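Local coordinates for lectin (Lotus tetragonolobus, PDB 2EIG), which probably binds carbohydrates, with a preference for L-fucosyl groups, as a tetrameric legume lectin that carries calcium and manganese, at residues R38-A43 against S205-N210; L86-T91 against T194-K199; K170-V175 against Q188-K193; T47-W52 against F223-K228; A29-P34 against E214-Y219. All coordinates share one frame; numbering follows the deposited sequence.

Contact 1: residues R38-A43 against S205-N210; sequences RTTSHA and SATTWN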
# COMPACT_ATOMS: atom_id res chain seq x y z
N ARG A 38 -38.89 -2.38 3.19
CA ARG A 38 -37.66 -1.78 2.71
C ARG A 38 -37.37 -0.53 3.50
O ARG A 38 -38.22 0.37 3.65
CB ARG A 38 -37.78 -1.38 1.24
CG ARG A 38 -38.07 -2.57 0.31
CD ARG A 38 -38.33 -2.11 -1.08
NE ARG A 38 -38.53 -3.27 -1.96
CZ ARG A 38 -38.90 -3.20 -3.24
NH1 ARG A 38 -39.13 -2.02 -3.80
NH2 ARG A 38 -39.03 -4.32 -3.96
N THR A 39 -36.17 -0.44 4.02
CA THR A 39 -35.79 0.80 4.64
C THR A 39 -34.47 1.26 4.08
O THR A 39 -33.68 0.48 3.61
CB THR A 39 -35.69 0.69 6.19
OG1 THR A 39 -34.67 -0.27 6.52
CG2 THR A 39 -37.05 0.29 6.80
N THR A 40 -34.27 2.56 4.13
CA THR A 40 -32.97 3.15 3.96
C THR A 40 -32.84 4.14 5.08
O THR A 40 -33.76 4.90 5.33
CB THR A 40 -32.86 3.90 2.64
OG1 THR A 40 -33.20 2.99 1.59
CG2 THR A 40 -31.43 4.47 2.44
N SER A 41 -31.66 4.14 5.70
CA SER A 41 -31.32 4.99 6.82
C SER A 41 -29.93 5.53 6.65
O SER A 41 -28.99 4.76 6.38
CB SER A 41 -31.26 4.11 8.10
OG SER A 41 -32.52 3.50 8.32
N HIS A 42 -29.79 6.83 6.88
CA HIS A 42 -28.54 7.54 6.98
C HIS A 42 -28.47 8.17 8.35
O HIS A 42 -29.47 8.67 8.84
CB HIS A 42 -28.50 8.64 5.94
CG HIS A 42 -28.05 8.16 4.61
ND1 HIS A 42 -27.43 8.98 3.69
CD2 HIS A 42 -28.02 6.91 4.09
CE1 HIS A 42 -27.10 8.26 2.63
NE2 HIS A 42 -27.44 7.00 2.85
N ALA A 43 -27.32 8.13 8.98
CA ALA A 43 -27.09 8.85 10.23
C ALA A 43 -25.70 9.44 10.05
O ALA A 43 -24.68 8.71 10.00
CB ALA A 43 -27.13 7.92 11.43
N SER A 205 -24.85 4.36 6.63
CA SER A 205 -25.98 4.11 5.81
C SER A 205 -26.33 2.64 5.97
O SER A 205 -25.45 1.78 6.06
CB SER A 205 -25.64 4.41 4.34
OG SER A 205 -26.74 4.08 3.55
N ALA A 206 -27.62 2.36 5.98
CA ALA A 206 -28.10 0.99 6.13
C ALA A 206 -29.39 0.80 5.39
O ALA A 206 -30.17 1.72 5.27
CB ALA A 206 -28.28 0.67 7.61
N THR A 207 -29.62 -0.39 4.85
CA THR A 207 -30.84 -0.68 4.13
C THR A 207 -31.31 -2.07 4.51
O THR A 207 -30.55 -2.90 4.98
CB THR A 207 -30.64 -0.72 2.58
OG1 THR A 207 -29.52 -1.57 2.29
CG2 THR A 207 -30.44 0.66 2.01
N THR A 208 -32.59 -2.29 4.29
CA THR A 208 -33.22 -3.60 4.45
C THR A 208 -34.14 -3.68 3.23
O THR A 208 -34.39 -2.70 2.54
CB THR A 208 -34.03 -3.70 5.74
OG1 THR A 208 -35.02 -2.68 5.74
CG2 THR A 208 -33.12 -3.56 7.01
N TRP A 209 -34.63 -4.87 2.98
CA TRP A 209 -35.33 -5.12 1.75
C TRP A 209 -36.73 -5.67 2.14
O TRP A 209 -37.30 -5.30 3.18
CB TRP A 209 -34.49 -6.08 0.88
CG TRP A 209 -34.96 -6.23 -0.51
CD1 TRP A 209 -35.33 -7.39 -1.13
CD2 TRP A 209 -35.13 -5.18 -1.47
NE1 TRP A 209 -35.73 -7.13 -2.40
CE2 TRP A 209 -35.62 -5.79 -2.65
CE3 TRP A 209 -34.89 -3.80 -1.46
CZ2 TRP A 209 -35.85 -5.06 -3.84
CZ3 TRP A 209 -35.19 -3.06 -2.62
CH2 TRP A 209 -35.65 -3.70 -3.80
N ASN A 210 -37.28 -6.53 1.30
CA ASN A 210 -38.56 -7.14 1.57
C ASN A 210 -38.62 -8.31 0.62
O ASN A 210 -38.63 -8.09 -0.58
CB ASN A 210 -39.70 -6.14 1.31
CG ASN A 210 -41.05 -6.64 1.79
OD1 ASN A 210 -42.00 -5.85 1.96
ND2 ASN A 210 -41.16 -7.95 2.04
O HOH W 1 -39.78 -6.54 -2.64
O HOH W 2 -32.46 1.24 7.05
O HOH W 3 -33.78 -0.56 0.96
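Thr39 and Thr208 meet as a hydrogen-bonded antiparallel pair where strands 39-50 and 199-208 lie side by side in the seven-stranded sheet of the legume lectin jelly roll. The tight part is the face bearing Thr39, Ser41, Ala206 and Thr208. There the two hydroxyls reach each other across the strands, OG1 of Thr39 to OG1 of Thr208 at 2.6 Å, since each sits between its own backbone N and carbonyl carbon (chi1 62° and 58°). One water ties Thr39 OG1, Ser41 OG and Ala206 O together, while Ala206 N donates to Ser41 O at 2.8 Å. Past the last bridge the contact turns outward to solvent. The guanidinium of exposed Arg38 lies flat on the indole of Trp209, planes 12° apart, its CZ 3.8 Å from the centroid of the six-membered ring in a cation-pi contact. Both side chains point the same way, and CD rests over the same ring. Over the rim of that face, a water accepts from Arg38 NH2 at 2.7 Å and donates to Asn210 O.

Contact 2: residues L86-T91 against T194-K199; sequences LAPWGT and TVLPEK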
# COMPACT_ATOMS: atom_id res chain seq x y z
N LEU A 86 -17.87 7.93 3.93
CA LEU A 86 -17.60 9.30 3.57
C LEU A 86 -18.23 9.57 2.23
O LEU A 86 -18.10 8.75 1.25
CB LEU A 86 -16.09 9.53 3.42
CG LEU A 86 -15.27 9.66 4.70
CD1 LEU A 86 -15.34 8.36 5.48
CD2 LEU A 86 -13.81 9.94 4.32
N ALA A 87 -18.88 10.71 2.15
CA ALA A 87 -19.53 11.17 0.92
C ALA A 87 -19.48 12.71 0.86
O ALA A 87 -19.41 13.35 1.92
CB ALA A 87 -20.93 10.68 0.85
N PRO A 88 -19.53 13.29 -0.36
CA PRO A 88 -19.53 14.71 -0.52
C PRO A 88 -20.51 15.32 0.43
O PRO A 88 -21.68 14.91 0.52
CB PRO A 88 -20.01 14.89 -1.98
CG PRO A 88 -19.35 13.75 -2.65
CD PRO A 88 -19.67 12.62 -1.67
N TRP A 89 -20.05 16.30 1.17
CA TRP A 89 -21.00 17.03 2.02
C TRP A 89 -22.16 17.61 1.16
O TRP A 89 -21.95 18.10 0.05
CB TRP A 89 -20.30 18.08 2.88
CG TRP A 89 -21.28 18.74 3.78
CD1 TRP A 89 -21.92 19.93 3.57
CD2 TRP A 89 -21.80 18.21 5.02
NE1 TRP A 89 -22.78 20.20 4.61
CE2 TRP A 89 -22.72 19.16 5.52
CE3 TRP A 89 -21.59 17.02 5.74
CZ2 TRP A 89 -23.42 18.96 6.73
CZ3 TRP A 89 -22.26 16.84 6.95
CH2 TRP A 89 -23.14 17.82 7.44
N GLY A 90 -23.38 17.51 1.67
CA GLY A 90 -24.56 17.79 0.89
C GLY A 90 -25.14 16.54 0.22
O GLY A 90 -26.15 16.67 -0.46
N THR A 91 -24.47 15.37 0.39
CA THR A 91 -25.00 13.97 0.17
C THR A 91 -26.50 13.95 0.59
O THR A 91 -26.83 14.46 1.66
CB THR A 91 -24.05 12.74 0.97
OG1 THR A 91 -24.81 11.67 1.58
CG2 THR A 91 -23.14 13.21 2.10
N THR A 194 -8.44 12.21 -4.25
CA THR A 194 -8.78 11.90 -5.66
C THR A 194 -10.26 11.63 -5.80
O THR A 194 -10.89 11.96 -6.81
CB THR A 194 -7.98 10.72 -6.33
OG1 THR A 194 -8.00 9.55 -5.51
CG2 THR A 194 -6.50 11.08 -6.68
N VAL A 195 -10.83 10.99 -4.79
CA VAL A 195 -12.20 10.51 -4.92
C VAL A 195 -13.25 11.35 -4.24
O VAL A 195 -14.41 11.17 -4.50
CB VAL A 195 -12.33 9.02 -4.52
CG1 VAL A 195 -11.64 8.14 -5.58
CG2 VAL A 195 -11.76 8.77 -3.10
N LEU A 196 -12.85 12.28 -3.37
CA LEU A 196 -13.85 12.99 -2.60
C LEU A 196 -13.53 14.48 -2.58
O LEU A 196 -12.37 14.85 -2.74
CB LEU A 196 -13.87 12.46 -1.15
CG LEU A 196 -14.58 11.13 -0.92
CD1 LEU A 196 -14.27 10.57 0.45
CD2 LEU A 196 -16.07 11.26 -1.13
N PRO A 197 -14.55 15.34 -2.34
CA PRO A 197 -14.27 16.76 -2.21
C PRO A 197 -13.75 17.07 -0.84
O PRO A 197 -13.57 16.16 -0.01
CB PRO A 197 -15.66 17.43 -2.44
CG PRO A 197 -16.59 16.46 -1.87
CD PRO A 197 -15.99 15.06 -2.20
N GLU A 198 -13.49 18.34 -0.57
CA GLU A 198 -12.68 18.68 0.57
C GLU A 198 -13.48 18.66 1.90
O GLU A 198 -12.90 18.77 2.97
CB GLU A 198 -12.01 20.03 0.32
CG GLU A 198 -13.01 21.17 0.26
CD GLU A 198 -12.39 22.39 -0.41
OE1 GLU A 198 -11.97 23.30 0.33
OE2 GLU A 198 -12.30 22.40 -1.66
N LYS A 199 -14.80 18.55 1.81
CA LYS A 199 -15.67 18.48 2.98
C LYS A 199 -16.54 17.27 2.72
O LYS A 199 -17.00 17.09 1.62
CB LYS A 199 -16.56 19.73 3.17
CG LYS A 199 -15.81 21.00 3.57
CD LYS A 199 -16.80 22.16 3.67
CE LYS A 199 -16.05 23.51 3.60
NZ LYS A 199 -14.74 23.47 4.35
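Lys199 O takes a hydrogen bond from Trp89 N at 3.2 Å, the one polar bond that joins the two segments. The N-H points almost straight at the oxygen (167°), although the donor stands 38° out of the carbonyl plane. Beside this bond the CB atoms of Trp89 and Lys199 approach to 4.1 Å, after which both side chains lead away; outside the two segments each also packs on Pro48. The remainder is apolar and runs back along the strand. Pro88 CG rests 3.6 Å from Pro197 CD, the two rings crossing at about a right angle. Leu196 divides its branches: CD1 sits 3.6 Å from Leu86 CB, and CD2 lies 3.9 Å from Pro88 CD. Leu196 is also where the chain leaves the short helix 192-195. On that helix Thr194 OG1 bonds to Leu146 O of the second subunit. Trp89 and Gly90 are the central residues of a type II beta turn from Pro88 to Thr91, with Gly90 at the positive phi (93°) expected of its third position. This is an end of the seven-stranded sheet of the jelly roll, where strand 81-88 runs out into a turn as strand 199-208 begins alongside.

Contact 3: residues K170-V175 against Q188-K193; sequences KILTVV and QEIDLK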
# COMPACT_ATOMS: atom_id res chain seq x y z
N LYS A 170 -1.91 6.78 2.52
CA LYS A 170 -3.18 6.78 1.82
C LYS A 170 -3.89 5.46 2.02
O LYS A 170 -4.55 5.00 1.13
CB LYS A 170 -3.00 7.09 0.31
CG LYS A 170 -3.14 8.57 -0.10
CD LYS A 170 -2.10 9.50 0.47
CE LYS A 170 -0.84 9.55 -0.42
NZ LYS A 170 0.21 10.49 0.13
N ILE A 171 -3.80 4.86 3.20
CA ILE A 171 -4.37 3.53 3.37
C ILE A 171 -5.53 3.60 4.36
O ILE A 171 -5.39 4.13 5.45
CB ILE A 171 -3.27 2.47 3.80
CG1 ILE A 171 -2.28 2.24 2.62
CG2 ILE A 171 -3.92 1.12 4.15
CD1 ILE A 171 -0.91 1.78 3.02
N LEU A 172 -6.67 3.09 3.95
CA LEU A 172 -7.81 2.87 4.83
C LEU A 172 -7.78 1.42 5.33
O LEU A 172 -7.79 0.50 4.53
CB LEU A 172 -9.10 3.16 4.07
CG LEU A 172 -10.44 3.02 4.82
CD1 LEU A 172 -10.62 4.24 5.67
CD2 LEU A 172 -11.60 2.88 3.86
N THR A 173 -7.77 1.21 6.64
CA THR A 173 -7.70 -0.14 7.19
C THR A 173 -8.81 -0.34 8.18
O THR A 173 -9.09 0.51 9.04
CB THR A 173 -6.34 -0.39 7.86
OG1 THR A 173 -5.33 -0.16 6.89
CG2 THR A 173 -6.20 -1.86 8.31
N VAL A 174 -9.44 -1.49 8.08
CA VAL A 174 -10.49 -1.84 8.99
C VAL A 174 -10.07 -3.02 9.86
O VAL A 174 -9.52 -3.99 9.36
CB VAL A 174 -11.78 -2.21 8.22
CG1 VAL A 174 -12.93 -2.36 9.19
CG2 VAL A 174 -12.03 -1.19 7.08
N VAL A 175 -10.37 -2.92 11.14
CA VAL A 175 -10.46 -4.11 11.97
C VAL A 175 -11.86 -4.27 12.56
O VAL A 175 -12.48 -3.26 12.94
CB VAL A 175 -9.35 -4.12 13.04
CG1 VAL A 175 -9.34 -2.87 13.83
CG2 VAL A 175 -9.55 -5.24 13.98
N GLN A 188 -7.22 -1.06 2.26
CA GLN A 188 -7.21 -0.59 0.89
C GLN A 188 -6.54 0.75 0.77
O GLN A 188 -6.85 1.69 1.50
CB GLN A 188 -8.63 -0.49 0.33
CG GLN A 188 -8.71 -0.34 -1.19
CD GLN A 188 -7.93 -1.43 -1.96
OE1 GLN A 188 -8.35 -2.59 -2.06
NE2 GLN A 188 -6.79 -1.05 -2.50
N GLU A 189 -5.65 0.85 -0.21
CA GLU A 189 -5.12 2.14 -0.54
C GLU A 189 -6.20 3.01 -1.18
O GLU A 189 -6.80 2.61 -2.17
CB GLU A 189 -3.94 1.99 -1.46
CG GLU A 189 -3.18 3.28 -1.55
CD GLU A 189 -2.97 3.68 -2.97
OE1 GLU A 189 -2.65 2.75 -3.78
OE2 GLU A 189 -3.12 4.89 -3.26
N ILE A 190 -6.44 4.19 -0.61
CA ILE A 190 -7.42 5.13 -1.18
C ILE A 190 -6.91 6.55 -1.01
O ILE A 190 -6.68 6.99 0.13
CB ILE A 190 -8.83 5.05 -0.48
CG1 ILE A 190 -9.29 3.62 -0.31
CG2 ILE A 190 -9.89 5.90 -1.24
CD1 ILE A 190 -10.58 3.46 0.49
N ASP A 191 -6.73 7.28 -2.11
CA ASP A 191 -6.45 8.71 -1.99
C ASP A 191 -7.77 9.47 -1.85
O ASP A 191 -8.46 9.67 -2.84
CB ASP A 191 -5.68 9.24 -3.22
CG ASP A 191 -4.95 10.56 -2.93
OD1 ASP A 191 -3.84 10.74 -3.49
OD2 ASP A 191 -5.46 11.41 -2.15
N LEU A 192 -8.11 9.87 -0.61
CA LEU A 192 -9.36 10.60 -0.35
C LEU A 192 -9.49 11.82 -1.20
O LEU A 192 -10.58 12.18 -1.60
CB LEU A 192 -9.50 11.01 1.13
CG LEU A 192 -9.69 9.91 2.15
CD1 LEU A 192 -10.00 10.46 3.56
CD2 LEU A 192 -10.74 8.87 1.69
N LYS A 193 -8.37 12.47 -1.51
CA LYS A 193 -8.42 13.72 -2.28
C LYS A 193 -8.67 13.44 -3.76
O LYS A 193 -9.09 14.36 -4.45
CB LYS A 193 -7.14 14.56 -2.06
CG LYS A 193 -7.13 15.97 -2.67
CD LYS A 193 -5.75 16.64 -2.56
CE LYS A 193 -5.79 18.06 -3.18
NZ LYS A 193 -4.65 18.42 -4.13
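The open end of the beta hairpin formed by strands 171-178 and 183-189 is closed by Lys170, Leu172, Gln188 and Ile190. Leu172 and Gln188 form its hydrogen-bonded pair, each N donating to the other's O at 2.8 Å. Ile171 and Glu189 follow as a non-hydrogen-bonded pair, and Ile190 N then reaches Lys170 O at 2.7 Å, nearly along the C=O axis. Lys170, at positive phi (71°), belongs with Ile171 to a G1 beta bulge against strand 159-166. On the inner face Leu172 CD2 touches Ile190 CD1 at 3.6 Å, in a core shared with Val115 and Ile138. Lys170 CG lies 3.8 Å from Asp191 CA, yet NZ stays 5.4 Å from Asp191 OD1. Asp191 instead N-caps the short helix, its OD2 accepting from Lys193 N at 3.2 Å. At the hairpin's outer edge Glu189 N bonds to Glu189 OE2 of the second subunit, and on the outer face Ile171 packs on Ile171 of the third. Association through the back sheet is characteristic of legume lectins.

Contact 4: residues T47-W52 against F223-K228; sequences TPVPIW and FTSTLK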
# COMPACT_ATOMS: atom_id res chain seq x y z
N THR A 47 -21.74 17.92 11.08
CA THR A 47 -20.84 18.99 10.67
C THR A 47 -19.99 18.49 9.56
O THR A 47 -19.50 17.34 9.64
CB THR A 47 -19.92 19.46 11.85
OG1 THR A 47 -20.70 19.56 13.05
CG2 THR A 47 -19.21 20.83 11.55
N PRO A 48 -19.74 19.33 8.53
CA PRO A 48 -18.89 18.81 7.45
C PRO A 48 -17.56 18.40 8.04
O PRO A 48 -17.09 19.01 9.01
CB PRO A 48 -18.71 20.03 6.53
CG PRO A 48 -19.90 20.85 6.77
CD PRO A 48 -20.16 20.72 8.24
N VAL A 49 -16.97 17.34 7.50
CA VAL A 49 -15.61 16.97 7.92
C VAL A 49 -14.63 17.42 6.81
O VAL A 49 -14.79 17.03 5.68
CB VAL A 49 -15.45 15.44 8.24
CG1 VAL A 49 -14.05 15.14 8.81
CG2 VAL A 49 -16.53 14.98 9.25
N PRO A 50 -13.62 18.24 7.15
CA PRO A 50 -12.65 18.61 6.14
C PRO A 50 -11.63 17.48 5.97
O PRO A 50 -10.99 17.06 6.95
CB PRO A 50 -12.03 19.89 6.69
CG PRO A 50 -12.41 19.94 8.14
CD PRO A 50 -13.32 18.83 8.46
N ILE A 51 -11.52 16.94 4.77
CA ILE A 51 -10.64 15.78 4.59
C ILE A 51 -9.43 16.06 3.74
O ILE A 51 -8.57 15.21 3.56
CB ILE A 51 -11.36 14.57 4.01
CG1 ILE A 51 -12.20 14.99 2.80
CG2 ILE A 51 -12.10 13.81 5.14
CD1 ILE A 51 -12.43 13.93 1.84
N TRP A 52 -9.41 17.25 3.16
CA TRP A 52 -8.21 17.74 2.55
C TRP A 52 -8.26 19.24 2.40
O TRP A 52 -9.33 19.85 2.42
CB TRP A 52 -7.90 17.02 1.21
CG TRP A 52 -8.92 17.12 0.13
CD1 TRP A 52 -9.86 16.21 -0.17
CD2 TRP A 52 -9.03 18.17 -0.85
NE1 TRP A 52 -10.58 16.60 -1.26
CE2 TRP A 52 -10.09 17.80 -1.71
CE3 TRP A 52 -8.34 19.38 -1.08
CZ2 TRP A 52 -10.51 18.61 -2.77
CZ3 TRP A 52 -8.76 20.20 -2.15
CH2 TRP A 52 -9.84 19.80 -2.98
N PHE A 223 -14.81 9.26 16.65
CA PHE A 223 -14.17 9.62 15.42
C PHE A 223 -13.18 10.69 15.75
O PHE A 223 -13.50 11.65 16.48
CB PHE A 223 -15.24 10.22 14.50
CG PHE A 223 -14.71 10.66 13.18
CD1 PHE A 223 -14.75 9.78 12.08
CD2 PHE A 223 -14.16 11.96 13.01
CE1 PHE A 223 -14.26 10.19 10.82
CE2 PHE A 223 -13.68 12.36 11.75
CZ PHE A 223 -13.72 11.46 10.67
N THR A 224 -11.97 10.55 15.26
CA THR A 224 -11.00 11.64 15.39
C THR A 224 -10.34 11.82 14.07
O THR A 224 -9.80 10.85 13.52
CB THR A 224 -9.87 11.33 16.41
OG1 THR A 224 -10.47 11.03 17.66
CG2 THR A 224 -8.93 12.54 16.57
N SER A 225 -10.35 13.05 13.57
CA SER A 225 -9.66 13.35 12.32
C SER A 225 -8.75 14.55 12.50
O SER A 225 -9.02 15.44 13.33
CB SER A 225 -10.61 13.55 11.13
OG SER A 225 -11.42 14.71 11.27
N THR A 226 -7.67 14.57 11.75
CA THR A 226 -6.73 15.70 11.82
C THR A 226 -6.32 16.07 10.42
O THR A 226 -5.77 15.28 9.69
CB THR A 226 -5.46 15.43 12.66
OG1 THR A 226 -5.83 15.35 14.03
CG2 THR A 226 -4.41 16.55 12.51
N LEU A 227 -6.61 17.31 10.07
CA LEU A 227 -6.12 17.79 8.80
C LEU A 227 -5.08 18.87 9.08
O LEU A 227 -5.37 19.82 9.78
CB LEU A 227 -7.30 18.34 7.98
CG LEU A 227 -6.94 19.15 6.77
CD1 LEU A 227 -6.10 18.31 5.77
CD2 LEU A 227 -8.24 19.68 6.16
N LYS A 228 -3.89 18.75 8.53
CA LYS A 228 -2.88 19.80 8.73
C LYS A 228 -3.13 21.03 7.83
O LYS A 228 -3.36 20.92 6.61
CB LYS A 228 -1.45 19.28 8.53
CG LYS A 228 -1.06 18.05 9.36
CD LYS A 228 -1.89 16.79 9.04
CE LYS A 228 -1.83 16.35 7.54
NZ LYS A 228 -3.23 16.11 7.07
O HOH W 4 -10.58 16.62 9.73
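Leu227 and Pro50 carry the larger of two apolar patches here, with Val49 and Phe223 forming the other. Leu227 CG is anti to the backbone N (chi1 167°), and beyond it the branches fork against the 47-52 segment. CD2 comes 3.8 Å from Pro50 CB and equally close to Trp52 C, while CD1 lies 3.9 Å from Trp52 CA. The indole of Trp52 turns the other way, where NE1 bonds to Leu196 O and the ring meets Lys193. In the second patch Val49 CG1, anti to its own N (chi1 -174°), approaches the Phe223 ring obliquely, 4.1 Å from both CE2 and CZ. The same methyl sits 3.6 Å from Ser225 OG. Phe223 in turn meets the rings of Phe3 and Phe62, and its side chain is about 9 Å from the N-acetylglucosamine beside Asn4, Thr6 and Ser222, probably an N-linked glycan on the Asn-Tyr-Thr sequon. The polar side rests on a water that donates to Pro50 O at 2.8 Å and lies 2.6 Å from Ser225 OG. Ser225 OG has a further, weak bond to Val1 N. No direct hydrogen bond joins the segments, as befits strands from the two facing sheets of a jelly-roll sandwich. The chemistry implies that the sheets meet here mainly by apolar burial, with one water bridging a carbonyl and a hydroxyl.

Contact 5: residues A29-P34 against E214-Y219; sequences AMPTDP and ERHDIY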
# COMPACT_ATOMS: atom_id res chain seq x y z
N ALA A 29 -30.53 3.20 15.64
CA ALA A 29 -31.18 2.11 14.94
C ALA A 29 -31.38 2.45 13.46
O ALA A 29 -31.89 3.51 13.10
CB ALA A 29 -32.46 1.76 15.56
N MET A 30 -30.95 1.52 12.61
CA MET A 30 -30.92 1.79 11.18
C MET A 30 -31.28 0.47 10.52
O MET A 30 -30.40 -0.28 10.15
CB MET A 30 -29.50 2.22 10.76
CG MET A 30 -29.01 3.51 11.44
SD MET A 30 -27.37 3.89 10.89
CE MET A 30 -27.72 4.51 9.22
N PRO A 31 -32.57 0.19 10.38
CA PRO A 31 -33.65 1.14 10.68
C PRO A 31 -34.24 0.98 12.08
O PRO A 31 -34.02 -0.01 12.78
CB PRO A 31 -34.74 0.74 9.68
CG PRO A 31 -34.64 -0.76 9.66
CD PRO A 31 -33.11 -1.09 9.89
N THR A 32 -34.99 2.00 12.48
CA THR A 32 -35.71 1.94 13.72
C THR A 32 -36.69 0.73 13.74
O THR A 32 -36.79 0.03 14.74
CB THR A 32 -36.49 3.22 13.90
OG1 THR A 32 -37.17 3.13 15.15
CG2 THR A 32 -37.49 3.41 12.78
N ASP A 33 -37.36 0.49 12.62
CA ASP A 33 -38.28 -0.63 12.54
C ASP A 33 -38.12 -1.45 11.23
O ASP A 33 -38.61 -1.06 10.18
CB ASP A 33 -39.72 -0.13 12.72
CG ASP A 33 -40.74 -1.28 12.74
OD1 ASP A 33 -41.96 -1.02 12.58
OD2 ASP A 33 -40.29 -2.43 12.90
N PRO A 34 -37.47 -2.60 11.30
CA PRO A 34 -37.31 -3.39 10.08
C PRO A 34 -38.64 -4.03 9.58
O PRO A 34 -38.75 -4.31 8.39
CB PRO A 34 -36.25 -4.41 10.44
CG PRO A 34 -35.87 -4.18 11.81
CD PRO A 34 -36.84 -3.24 12.46
N GLU A 214 -32.96 -6.97 8.46
CA GLU A 214 -32.33 -7.20 9.74
C GLU A 214 -32.28 -5.84 10.48
O GLU A 214 -32.46 -4.79 9.86
CB GLU A 214 -30.91 -7.78 9.57
CG GLU A 214 -30.03 -6.84 8.81
CD GLU A 214 -28.67 -7.39 8.45
OE1 GLU A 214 -28.23 -8.42 9.04
OE2 GLU A 214 -28.02 -6.74 7.58
N ARG A 215 -32.04 -5.87 11.78
CA ARG A 215 -31.69 -4.66 12.51
C ARG A 215 -30.20 -4.36 12.25
O ARG A 215 -29.40 -5.31 12.05
CB ARG A 215 -31.93 -4.86 14.01
CG ARG A 215 -33.41 -5.19 14.44
CD ARG A 215 -33.68 -4.90 15.93
NE ARG A 215 -33.37 -3.50 16.24
CZ ARG A 215 -34.17 -2.47 16.01
NH1 ARG A 215 -35.39 -2.63 15.51
NH2 ARG A 215 -33.73 -1.24 16.31
N HIS A 216 -29.84 -3.08 12.25
CA HIS A 216 -28.45 -2.62 12.39
C HIS A 216 -28.49 -1.56 13.45
O HIS A 216 -28.99 -0.48 13.23
CB HIS A 216 -27.89 -2.01 11.10
CG HIS A 216 -28.31 -2.74 9.88
ND1 HIS A 216 -29.42 -2.37 9.15
CD2 HIS A 216 -27.82 -3.86 9.27
CE1 HIS A 216 -29.57 -3.20 8.13
NE2 HIS A 216 -28.61 -4.09 8.15
N ASP A 217 -28.00 -1.91 14.63
CA ASP A 217 -28.11 -1.04 15.78
C ASP A 217 -26.72 -0.81 16.20
O ASP A 217 -25.95 -1.76 16.47
CB ASP A 217 -28.84 -1.73 16.92
CG ASP A 217 -30.23 -2.08 16.56
OD1 ASP A 217 -30.62 -3.23 16.86
OD2 ASP A 217 -30.92 -1.22 15.97
N ILE A 218 -26.42 0.47 16.25
CA ILE A 218 -25.13 0.99 16.58
C ILE A 218 -25.22 1.52 17.98
O ILE A 218 -26.12 2.31 18.30
CB ILE A 218 -24.76 2.15 15.61
CG1 ILE A 218 -24.84 1.67 14.15
CG2 ILE A 218 -23.35 2.71 15.92
CD1 ILE A 218 -24.70 2.82 13.14
N TYR A 219 -24.24 1.14 18.79
CA TYR A 219 -24.24 1.41 20.20
C TYR A 219 -23.37 2.59 20.61
O TYR A 219 -23.61 3.21 21.65
CB TYR A 219 -23.78 0.18 20.94
CG TYR A 219 -24.62 -1.01 20.59
CD1 TYR A 219 -24.04 -2.17 20.18
CD2 TYR A 219 -26.04 -0.93 20.64
CE1 TYR A 219 -24.81 -3.28 19.85
CE2 TYR A 219 -26.83 -2.03 20.30
CZ TYR A 219 -26.20 -3.19 19.91
OH TYR A 219 -26.96 -4.28 19.60
O HOH W 5 -32.02 -1.58 13.34
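Ala29 and Asp217 face each other as a non-hydrogen-bonded antiparallel pair, CA atoms 4.5 Å apart, and the pairing runs one step further as Met30 N donates to His216 O at 2.9 Å before the cis peptide bond ahead of Pro31 turns the chain aside. His216 answers with its ring: ND1 donates to Met30 O, modelled at a short 2.5 Å, with the oxygen at the ring edge and in its plane. Its NE2 donates to Glu214 OE2, met from above the carboxylate plane. Donation from both nitrogens is consistent with a protonated imidazole, which the carboxylate would favour, although Arg153 shares that charge and Ser121 bonds to it as well. Pairing of this kind fixes the loop between strands 27-29 and 39-50 onto strand 214-226 of the large back sheet in the legume lectin jelly roll. Arg215 does similar work on the other side of the strand. Its chain bends at chi3 (57°), and the guanidinium grips Asp217 side-on, NE to OD1 and NH2 to OD2, each 2.8 Å. NH1 is then left to donate to Thr32 O at 3.1 Å, almost straight (166°). A water above one guanidinium face accepts from His216 N. Toward the sandwich interior Met30 SD packs 3.7 Å from Ile218 CD1, near Phe204. Glu214 O, beside Pro31 CD and Pro34 CB, is buried with no polar partner.

From the N terminus, residues 29-34 open the first loop, which contact 5 closes at 214-219 and within which contact 1 is nested. Strand 39-50 serves twice: its start pairs in contact 1 with the end of strand 199-208, and its far end packs against the back sheet in contact 4. Contact 4 starts inside the loops of contacts 1 and 5 and ends beyond both, so it crosses them. Contact 2, tying the exit of strand 81-88 to the approach to strand 199-208, is nested inside all three. Contact 3 is innermost, a hairpin of the back sheet leading into helix 192-195. Contacts 2 and 4 also touch through the backbone, Glu198 O meeting Ile51 N.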